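GphF Dehydratase 1 (Archangium violaceum, PDB 6MBF) probably dehydrates chain-bound hydroxyacyl intermediates and shifts the resulting double bond, as a dehydratase domain of the gephyronic acid polyketide synthase. Local coordinates at residues L141-L151 / I169-I180; E241-H249 / H260-M269. All coordinates share one frame; numbering follows the deposited sequence.

Interaction 1 of 2, residues L141-L151 / I169-I180; sequences LPRLDGEAVEL and IRHLERRGREAI
Glu173 and Gly146 make the central polar contact. Gly146 N gives Glu173 OE2 a nearly straight hydrogen bond of 2.7 Å, meeting the oxygen from above the carboxylate plane. The glutamate reaches it because CG sits between the backbone N and the carbonyl carbon (chi1 65°) and the rest of the chain is extended. Gly146 CA also lies 3.2 Å from Arg174 O, where a CB would clash. The two backbones pair antiparallel over Glu147 and Ala148. Glu147 and Arg174 exchange two hydrogen bonds, and Val149 N binds Leu172 O at 2.8 Å. Arg175 bends at chi2 and chi3 to bring NH2 2.6 Å from Asp145 O, a hydrogen bond well off straight. A long salt bridge, Arg175 NH2 to Asp145 OD2 at 3.6 Å, adds to it. Leu144 sets CD2 against Ala179 CA at 3.6 Å, while Leu141, Pro142 and Leu144 gather round Ile180 CD1. At the other end Leu151 CD1 rests on Ile169 CG2 at 3.7 Å. A water links Val149 O to Leu172 N. In the second shell, His171 NE2 donates to the anti lone pair of Glu173 OE1 at 3.2 Å, with the oxygen in the imidazole plane. An imidazole on one oxygen and a backbone N-H on the other probably limit the rotation of the Glu173 carboxylate and stabilise its negative charge.

Interaction 2 of 2, residues E241-H249 / H260-M269; sequences EVRVHLRLH and HTADLRLFDM
His249 and Asp263 form the one direct polar side-chain bond between 241-249 and 260-269. His249 NE2 donates to Asp263 OD2 at 2.9 Å. The oxygen lies in the ring plane but is met from above the carboxylate plane, with the two planes 62° apart. Asp263 OD1 has a second partner in Ala279 N. A water joins OD2 to Arg247 NH1, while Arg247 NE is in a salt bridge with Glu178 OE2. Two more waters tie Arg243 NH1 to Asp268 O and Met269 O. Two contacts lie over flat groups. Chi1 of Thr261 (-56°) turns OG1 anti to the carbonyl carbon, and CG2 swings over one face of the His249 ring, a CH-pi contact 3.6 Å from the centroid. Replacing His249 by an alanine is likely to leave Asp263 OD2 without its imidazole donor and to open a gap beside the Thr261 methyl. Met269 bends at chi2 and chi3, and its CE lies over one face of the Arg243 guanidinium, 3.4 Å from CZ. Apolar contacts fill the face of Val244, Leu246, Leu248, Ala262, Leu264 and Leu266. Helix 200-214 covers Leu246 and Leu248 there. Backbone hydrogen bonds come in pairs at Arg243-Phe267, His245-Arg265 and Arg247-Asp263, and His249 N to Thr261 O adds one more. This is a regular antiparallel beta hairpin, part of the hot-dog fold of polyketide synthase dehydratases.

In the fold
Interaction 1 closes before interaction 2 opens along the chain, and their centres lie 10 Å apart. Both belong to the family's N-terminal dehydratase region. Strand 178-184 joins them by pairing with both 169-175 and 241-248, so the antiparallel order runs 147-148, 169-175, 178-184, 241-248, 259-267. Glu178 links the two directly, with OE2 in a salt bridge to Arg247 NE and OE1 in a probable hydrogen bond to His245 NE2. Leu141 also packs against Phe267. Helix 200-214 touches Leu172 and Ala179 of interaction 1 and Leu246 of interaction 2. Strand 147-148 is the outermost of the order at this end. The hairpin lies nearer the chain centre, beside helix 200-214.

Interaction 1 of 2, residues L141-L151 / I169-I180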
# COMPACT_ATOMS: atom_id res chain seq x y z
N LEU A 141 -3.67 -17.98 -11.14
CA LEU A 141 -3.15 -17.00 -12.08
C LEU A 141 -3.61 -17.37 -13.49
O LEU A 141 -3.34 -18.49 -13.95
CB LEU A 141 -1.63 -16.95 -12.01
CG LEU A 141 -0.96 -15.89 -12.88
CD1 LEU A 141 -1.16 -14.50 -12.28
CD2 LEU A 141 0.52 -16.20 -13.09
N PRO A 142 -4.31 -16.48 -14.19
CA PRO A 142 -4.80 -16.83 -15.53
C PRO A 142 -3.67 -16.89 -16.55
O PRO A 142 -2.60 -16.33 -16.37
CB PRO A 142 -5.77 -15.69 -15.86
CG PRO A 142 -5.36 -14.57 -15.00
CD PRO A 142 -4.79 -15.17 -13.74
N ARG A 143 -3.93 -17.62 -17.63
CA ARG A 143 -3.05 -17.62 -18.79
C ARG A 143 -3.60 -16.56 -19.73
O ARG A 143 -4.43 -16.83 -20.59
CB ARG A 143 -3.00 -19.01 -19.43
CG ARG A 143 -3.46 -20.14 -18.48
CD ARG A 143 -2.83 -21.51 -18.84
NE ARG A 143 -2.91 -21.74 -20.28
CZ ARG A 143 -2.69 -22.90 -20.88
NH1 ARG A 143 -2.34 -23.99 -20.19
NH2 ARG A 143 -2.79 -22.98 -22.21
N LEU A 144 -3.14 -15.32 -19.52
CA LEU A 144 -3.77 -14.17 -20.15
C LEU A 144 -3.44 -14.07 -21.64
O LEU A 144 -4.28 -13.60 -22.42
CB LEU A 144 -3.32 -12.89 -19.44
CG LEU A 144 -4.31 -11.72 -19.46
CD1 LEU A 144 -5.60 -12.13 -18.77
CD2 LEU A 144 -3.70 -10.52 -18.78
N ASP A 145 -2.24 -14.48 -22.04
CA ASP A 145 -1.76 -14.30 -23.40
C ASP A 145 -1.93 -12.83 -23.82
O ASP A 145 -2.56 -12.50 -24.82
CB ASP A 145 -2.49 -15.24 -24.37
CG ASP A 145 -1.90 -15.21 -25.77
OD1 ASP A 145 -0.72 -14.82 -25.92
OD2 ASP A 145 -2.63 -15.58 -26.72
N GLY A 146 -1.37 -11.94 -23.00
CA GLY A 146 -1.60 -10.53 -23.16
C GLY A 146 -0.60 -9.87 -24.08
O GLY A 146 0.32 -10.49 -24.62
N GLU A 147 -0.81 -8.57 -24.27
CA GLU A 147 0.11 -7.72 -25.00
C GLU A 147 1.06 -7.07 -24.01
O GLU A 147 0.62 -6.52 -22.99
CB GLU A 147 -0.67 -6.67 -25.79
CG GLU A 147 0.18 -5.64 -26.49
CD GLU A 147 -0.65 -4.46 -26.98
OE1 GLU A 147 -0.52 -3.35 -26.40
OE2 GLU A 147 -1.46 -4.65 -27.91
N ALA A 148 2.36 -7.13 -24.30
CA ALA A 148 3.34 -6.57 -23.38
C ALA A 148 3.16 -5.06 -23.24
O ALA A 148 2.93 -4.35 -24.22
CB ALA A 148 4.76 -6.89 -23.86
N VAL A 149 3.22 -4.58 -22.00
CA VAL A 149 3.27 -3.15 -21.71
C VAL A 149 4.72 -2.72 -21.63
O VAL A 149 5.53 -3.33 -20.92
CB VAL A 149 2.52 -2.82 -20.40
CG1 VAL A 149 2.67 -1.34 -20.08
CG2 VAL A 149 1.04 -3.21 -20.50
N GLU A 150 5.08 -1.68 -22.38
CA GLU A 150 6.45 -1.19 -22.40
C GLU A 150 6.69 -0.40 -21.12
O GLU A 150 6.19 0.72 -20.95
CB GLU A 150 6.69 -0.33 -23.64
CG GLU A 150 8.13 -0.34 -24.15
CD GLU A 150 9.09 0.40 -23.23
OE1 GLU A 150 9.75 -0.26 -22.39
OE2 GLU A 150 9.18 1.64 -23.34
N LEU A 151 7.46 -0.99 -20.20
CA LEU A 151 7.56 -0.43 -18.85
C LEU A 151 8.55 0.72 -18.76
O LEU A 151 8.39 1.59 -17.89
CB LEU A 151 7.95 -1.53 -17.86
CG LEU A 151 6.83 -2.53 -17.54
CD1 LEU A 151 7.39 -3.67 -16.71
CD2 LEU A 151 5.67 -1.84 -16.84
N ILE A 169 8.23 -3.41 -11.12
CA ILE A 169 7.55 -4.25 -12.10
C ILE A 169 8.58 -4.71 -13.12
O ILE A 169 9.24 -3.89 -13.77
CB ILE A 169 6.40 -3.51 -12.80
CG1 ILE A 169 5.54 -2.75 -11.79
CG2 ILE A 169 5.51 -4.51 -13.59
CD1 ILE A 169 4.54 -1.83 -12.47
N ARG A 170 8.74 -6.03 -13.26
CA ARG A 170 9.67 -6.57 -14.24
C ARG A 170 9.01 -6.78 -15.59
O ARG A 170 9.60 -6.46 -16.63
CB ARG A 170 10.26 -7.89 -13.74
CG ARG A 170 10.98 -7.76 -12.41
CD ARG A 170 11.86 -6.52 -12.40
NE ARG A 170 12.27 -6.15 -11.05
CZ ARG A 170 12.47 -4.90 -10.66
NH1 ARG A 170 12.85 -4.65 -9.41
NH2 ARG A 170 12.28 -3.90 -11.51
N HIS A 171 7.77 -7.28 -15.59
CA HIS A 171 7.05 -7.58 -16.82
C HIS A 171 5.58 -7.30 -16.57
O HIS A 171 5.09 -7.47 -15.45
CB HIS A 171 7.26 -9.03 -17.26
CG HIS A 171 6.36 -9.47 -18.37
ND1 HIS A 171 6.62 -9.20 -19.70
CD2 HIS A 171 5.20 -10.17 -18.36
CE1 HIS A 171 5.66 -9.70 -20.45
NE2 HIS A 171 4.78 -10.30 -19.66
N LEU A 172 4.87 -6.86 -17.61
CA LEU A 172 3.45 -6.58 -17.49
C LEU A 172 2.82 -6.83 -18.85
O LEU A 172 3.33 -6.34 -19.86
CB LEU A 172 3.19 -5.14 -17.03
CG LEU A 172 1.72 -4.73 -16.82
CD1 LEU A 172 1.05 -5.54 -15.69
CD2 LEU A 172 1.59 -3.24 -16.54
N GLU A 173 1.73 -7.60 -18.88
CA GLU A 173 0.99 -7.81 -20.11
C GLU A 173 -0.49 -7.60 -19.86
O GLU A 173 -1.00 -7.93 -18.79
CB GLU A 173 1.23 -9.21 -20.70
CG GLU A 173 0.73 -10.35 -19.84
CD GLU A 173 1.08 -11.69 -20.45
OE1 GLU A 173 2.28 -12.00 -20.55
OE2 GLU A 173 0.15 -12.43 -20.83
N ARG A 174 -1.18 -7.04 -20.84
CA ARG A 174 -2.58 -6.68 -20.65
C ARG A 174 -3.46 -7.32 -21.72
O ARG A 174 -3.01 -7.67 -22.81
CB ARG A 174 -2.77 -5.16 -20.67
CG ARG A 174 -2.49 -4.49 -22.01
CD ARG A 174 -2.88 -3.01 -21.96
NE ARG A 174 -4.28 -2.82 -21.57
CZ ARG A 174 -4.79 -1.66 -21.16
NH1 ARG A 174 -4.03 -0.58 -21.08
NH2 ARG A 174 -6.07 -1.58 -20.82
N ARG A 175 -4.73 -7.46 -21.36
CA ARG A 175 -5.76 -7.92 -22.29
C ARG A 175 -7.08 -7.34 -21.81
O ARG A 175 -7.52 -7.68 -20.71
CB ARG A 175 -5.82 -9.44 -22.36
CG ARG A 175 -7.07 -9.98 -23.03
CD ARG A 175 -6.87 -10.19 -24.52
NE ARG A 175 -5.89 -11.24 -24.80
CZ ARG A 175 -5.72 -11.80 -25.99
NH1 ARG A 175 -6.47 -11.42 -27.01
NH2 ARG A 175 -4.81 -12.75 -26.16
N GLY A 176 -7.69 -6.46 -22.59
CA GLY A 176 -8.82 -5.71 -22.07
C GLY A 176 -8.43 -4.90 -20.84
O GLY A 176 -7.40 -4.22 -20.82
N ARG A 177 -9.26 -4.97 -19.80
CA ARG A 177 -9.00 -4.29 -18.54
C ARG A 177 -8.31 -5.18 -17.52
O ARG A 177 -8.31 -4.86 -16.32
CB ARG A 177 -10.31 -3.76 -17.94
CG ARG A 177 -11.05 -2.73 -18.77
CD ARG A 177 -12.12 -2.05 -17.93
NE ARG A 177 -13.15 -2.97 -17.48
CZ ARG A 177 -14.22 -3.31 -18.20
NH1 ARG A 177 -14.39 -2.80 -19.42
NH2 ARG A 177 -15.11 -4.15 -17.70
N GLU A 178 -7.72 -6.28 -17.96
CA GLU A 178 -6.99 -7.19 -17.09
C GLU A 178 -5.52 -7.21 -17.45
O GLU A 178 -5.11 -6.89 -18.57
CB GLU A 178 -7.57 -8.61 -17.18
CG GLU A 178 -9.02 -8.69 -16.75
CD GLU A 178 -9.52 -10.11 -16.60
OE1 GLU A 178 -8.69 -11.03 -16.43
OE2 GLU A 178 -10.76 -10.31 -16.63
N ALA A 179 -4.70 -7.58 -16.46
CA ALA A 179 -3.27 -7.66 -16.69
C ALA A 179 -2.66 -8.68 -15.74
O ALA A 179 -3.22 -8.98 -14.68
CB ALA A 179 -2.59 -6.30 -16.50
N ILE A 180 -1.50 -9.19 -16.13
CA ILE A 180 -0.65 -9.96 -15.23
C ILE A 180 0.72 -9.30 -15.21
O ILE A 180 1.29 -9.01 -16.27
CB ILE A 180 -0.55 -11.44 -15.64
CG1 ILE A 180 -1.89 -12.13 -15.43
CG2 ILE A 180 0.55 -12.14 -14.84
CD1 ILE A 180 -1.90 -13.50 -15.96
O HOH W 1 6.44 -5.72 -19.76

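Interaction 2 of 2, residues E241-H249 / H260-M269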
# COMPACT_ATOMS: atom_id res chain seq x y z
N GLU A 241 8.57 -11.41 -4.11
CA GLU A 241 8.41 -11.60 -5.54
C GLU A 241 7.06 -12.27 -5.78
O GLU A 241 6.76 -13.29 -5.14
CB GLU A 241 9.55 -12.45 -6.11
CG GLU A 241 9.52 -12.61 -7.63
CD GLU A 241 10.72 -13.36 -8.17
OE1 GLU A 241 11.51 -13.91 -7.36
OE2 GLU A 241 10.88 -13.41 -9.40
N VAL A 242 6.25 -11.69 -6.67
CA VAL A 242 4.94 -12.25 -6.99
C VAL A 242 4.64 -12.06 -8.47
O VAL A 242 5.25 -11.23 -9.16
CB VAL A 242 3.77 -11.61 -6.19
CG1 VAL A 242 3.91 -11.88 -4.68
CG2 VAL A 242 3.68 -10.12 -6.47
N ARG A 243 3.70 -12.85 -8.95
CA ARG A 243 2.95 -12.51 -10.15
C ARG A 243 1.58 -12.03 -9.70
O ARG A 243 0.96 -12.63 -8.81
CB ARG A 243 2.82 -13.71 -11.09
CG ARG A 243 4.16 -14.14 -11.69
CD ARG A 243 3.92 -15.15 -12.81
NE ARG A 243 5.16 -15.56 -13.46
CZ ARG A 243 5.90 -16.60 -13.09
NH1 ARG A 243 5.55 -17.35 -12.05
NH2 ARG A 243 7.02 -16.88 -13.74
N VAL A 244 1.11 -10.93 -10.27
CA VAL A 244 -0.12 -10.31 -9.82
C VAL A 244 -1.10 -10.26 -10.98
O VAL A 244 -0.73 -9.86 -12.09
CB VAL A 244 0.12 -8.90 -9.24
CG1 VAL A 244 0.93 -8.03 -10.21
CG2 VAL A 244 -1.21 -8.25 -8.88
N HIS A 245 -2.32 -10.70 -10.73
CA HIS A 245 -3.41 -10.53 -11.68
C HIS A 245 -4.28 -9.36 -11.20
O HIS A 245 -4.63 -9.29 -10.02
CB HIS A 245 -4.24 -11.81 -11.80
CG HIS A 245 -5.42 -11.68 -12.70
ND1 HIS A 245 -6.68 -12.10 -12.34
CD2 HIS A 245 -5.54 -11.16 -13.94
CE1 HIS A 245 -7.52 -11.85 -13.32
NE2 HIS A 245 -6.86 -11.28 -14.31
N LEU A 246 -4.60 -8.44 -12.10
CA LEU A 246 -5.43 -7.30 -11.75
C LEU A 246 -6.59 -7.18 -12.73
O LEU A 246 -6.48 -7.57 -13.89
CB LEU A 246 -4.62 -5.98 -11.73
CG LEU A 246 -4.19 -5.41 -13.09
CD1 LEU A 246 -5.24 -4.48 -13.69
CD2 LEU A 246 -2.90 -4.66 -12.94
N ARG A 247 -7.71 -6.65 -12.24
CA ARG A 247 -8.87 -6.40 -13.09
C ARG A 247 -9.45 -5.03 -12.76
O ARG A 247 -9.89 -4.79 -11.63
CB ARG A 247 -9.94 -7.49 -12.92
CG ARG A 247 -11.22 -7.20 -13.72
CD ARG A 247 -12.29 -8.31 -13.58
NE ARG A 247 -11.83 -9.60 -14.10
CZ ARG A 247 -11.77 -10.73 -13.40
NH1 ARG A 247 -12.14 -10.76 -12.13
NH2 ARG A 247 -11.34 -11.84 -13.99
N LEU A 248 -9.45 -4.14 -13.74
CA LEU A 248 -10.09 -2.84 -13.59
C LEU A 248 -11.59 -2.98 -13.81
O LEU A 248 -12.04 -3.68 -14.72
CB LEU A 248 -9.49 -1.85 -14.59
CG LEU A 248 -8.24 -1.12 -14.10
CD1 LEU A 248 -7.40 -0.64 -15.27
CD2 LEU A 248 -8.63 0.06 -13.20
N HIS A 249 -12.37 -2.31 -12.96
CA HIS A 249 -13.80 -2.24 -13.15
C HIS A 249 -14.12 -1.38 -14.37
O HIS A 249 -13.29 -0.57 -14.80
CB HIS A 249 -14.47 -1.67 -11.90
CG HIS A 249 -14.41 -2.58 -10.71
ND1 HIS A 249 -15.25 -2.44 -9.63
CD2 HIS A 249 -13.62 -3.65 -10.44
CE1 HIS A 249 -14.97 -3.38 -8.73
NE2 HIS A 249 -13.99 -4.12 -9.20
N HIS A 260 -11.18 5.23 -10.57
CA HIS A 260 -11.15 3.86 -11.04
C HIS A 260 -11.25 2.94 -9.83
O HIS A 260 -10.97 3.34 -8.70
CB HIS A 260 -9.87 3.52 -11.82
CG HIS A 260 -9.88 4.02 -13.23
ND1 HIS A 260 -10.54 3.37 -14.24
CD2 HIS A 260 -9.27 5.09 -13.80
CE1 HIS A 260 -10.36 4.03 -15.38
NE2 HIS A 260 -9.59 5.07 -15.13
N THR A 261 -11.63 1.69 -10.10
CA THR A 261 -11.66 0.64 -9.08
C THR A 261 -11.00 -0.60 -9.66
O THR A 261 -11.13 -0.87 -10.86
CB THR A 261 -13.09 0.34 -8.62
OG1 THR A 261 -13.72 1.53 -8.15
CG2 THR A 261 -13.10 -0.70 -7.49
N ALA A 262 -10.26 -1.33 -8.83
CA ALA A 262 -9.57 -2.53 -9.31
C ALA A 262 -9.56 -3.59 -8.22
O ALA A 262 -9.55 -3.28 -7.02
CB ALA A 262 -8.13 -2.22 -9.75
N ASP A 263 -9.55 -4.85 -8.65
CA ASP A 263 -9.30 -6.01 -7.81
C ASP A 263 -7.96 -6.62 -8.20
O ASP A 263 -7.56 -6.57 -9.36
CB ASP A 263 -10.42 -7.05 -7.95
CG ASP A 263 -11.79 -6.45 -7.77
OD1 ASP A 263 -12.00 -5.76 -6.75
OD2 ASP A 263 -12.67 -6.69 -8.63
N LEU A 264 -7.27 -7.20 -7.22
CA LEU A 264 -5.96 -7.78 -7.49
C LEU A 264 -5.80 -9.08 -6.72
O LEU A 264 -6.36 -9.25 -5.64
CB LEU A 264 -4.81 -6.83 -7.12
CG LEU A 264 -4.74 -5.46 -7.79
CD1 LEU A 264 -5.54 -4.44 -7.01
CD2 LEU A 264 -3.28 -5.02 -7.88
N ARG A 265 -5.03 -9.99 -7.30
CA ARG A 265 -4.66 -11.26 -6.68
C ARG A 265 -3.16 -11.44 -6.86
O ARG A 265 -2.66 -11.36 -7.98
CB ARG A 265 -5.43 -12.43 -7.29
CG ARG A 265 -6.95 -12.29 -7.20
CD ARG A 265 -7.39 -12.27 -5.76
NE ARG A 265 -8.84 -12.35 -5.59
CZ ARG A 265 -9.63 -11.32 -5.31
NH1 ARG A 265 -9.14 -10.09 -5.18
NH2 ARG A 265 -10.93 -11.53 -5.15
N LEU A 266 -2.45 -11.64 -5.75
CA LEU A 266 -1.00 -11.82 -5.76
C LEU A 266 -0.67 -13.29 -5.55
O LEU A 266 -1.19 -13.92 -4.62
CB LEU A 266 -0.34 -10.96 -4.68
CG LEU A 266 -0.23 -9.44 -4.86
CD1 LEU A 266 -1.59 -8.76 -4.99
CD2 LEU A 266 0.53 -8.85 -3.69
N PHE A 267 0.22 -13.84 -6.38
CA PHE A 267 0.61 -15.24 -6.32
C PHE A 267 2.12 -15.35 -6.17
O PHE A 267 2.87 -14.54 -6.73
CB PHE A 267 0.18 -16.00 -7.57
CG PHE A 267 -1.30 -15.97 -7.82
CD1 PHE A 267 -2.12 -17.00 -7.36
CD2 PHE A 267 -1.87 -14.92 -8.51
CE1 PHE A 267 -3.49 -16.97 -7.58
CE2 PHE A 267 -3.24 -14.88 -8.73
CZ PHE A 267 -4.04 -15.90 -8.27
N ASP A 268 2.59 -16.36 -5.43
CA ASP A 268 4.03 -16.58 -5.43
C ASP A 268 4.44 -17.22 -6.76
O ASP A 268 3.60 -17.49 -7.63
CB ASP A 268 4.46 -17.40 -4.20
CG ASP A 268 3.93 -18.83 -4.19
OD1 ASP A 268 3.55 -19.39 -5.24
OD2 ASP A 268 3.91 -19.41 -3.08
N MET A 269 5.74 -17.44 -6.93
CA MET A 269 6.22 -17.94 -8.22
C MET A 269 5.85 -19.41 -8.46
O MET A 269 6.09 -19.91 -9.57
CB MET A 269 7.73 -17.74 -8.32
CG MET A 269 8.13 -16.27 -8.18
SD MET A 269 7.26 -15.16 -9.33
CE MET A 269 8.20 -15.45 -10.83
O HOH W 2 3.22 -17.24 -10.36
O HOH W 3 7.82 -19.55 -11.77
O HOH W 4 -12.59 -8.86 -10.18
O HOH W 5 -12.31 1.39 -13.07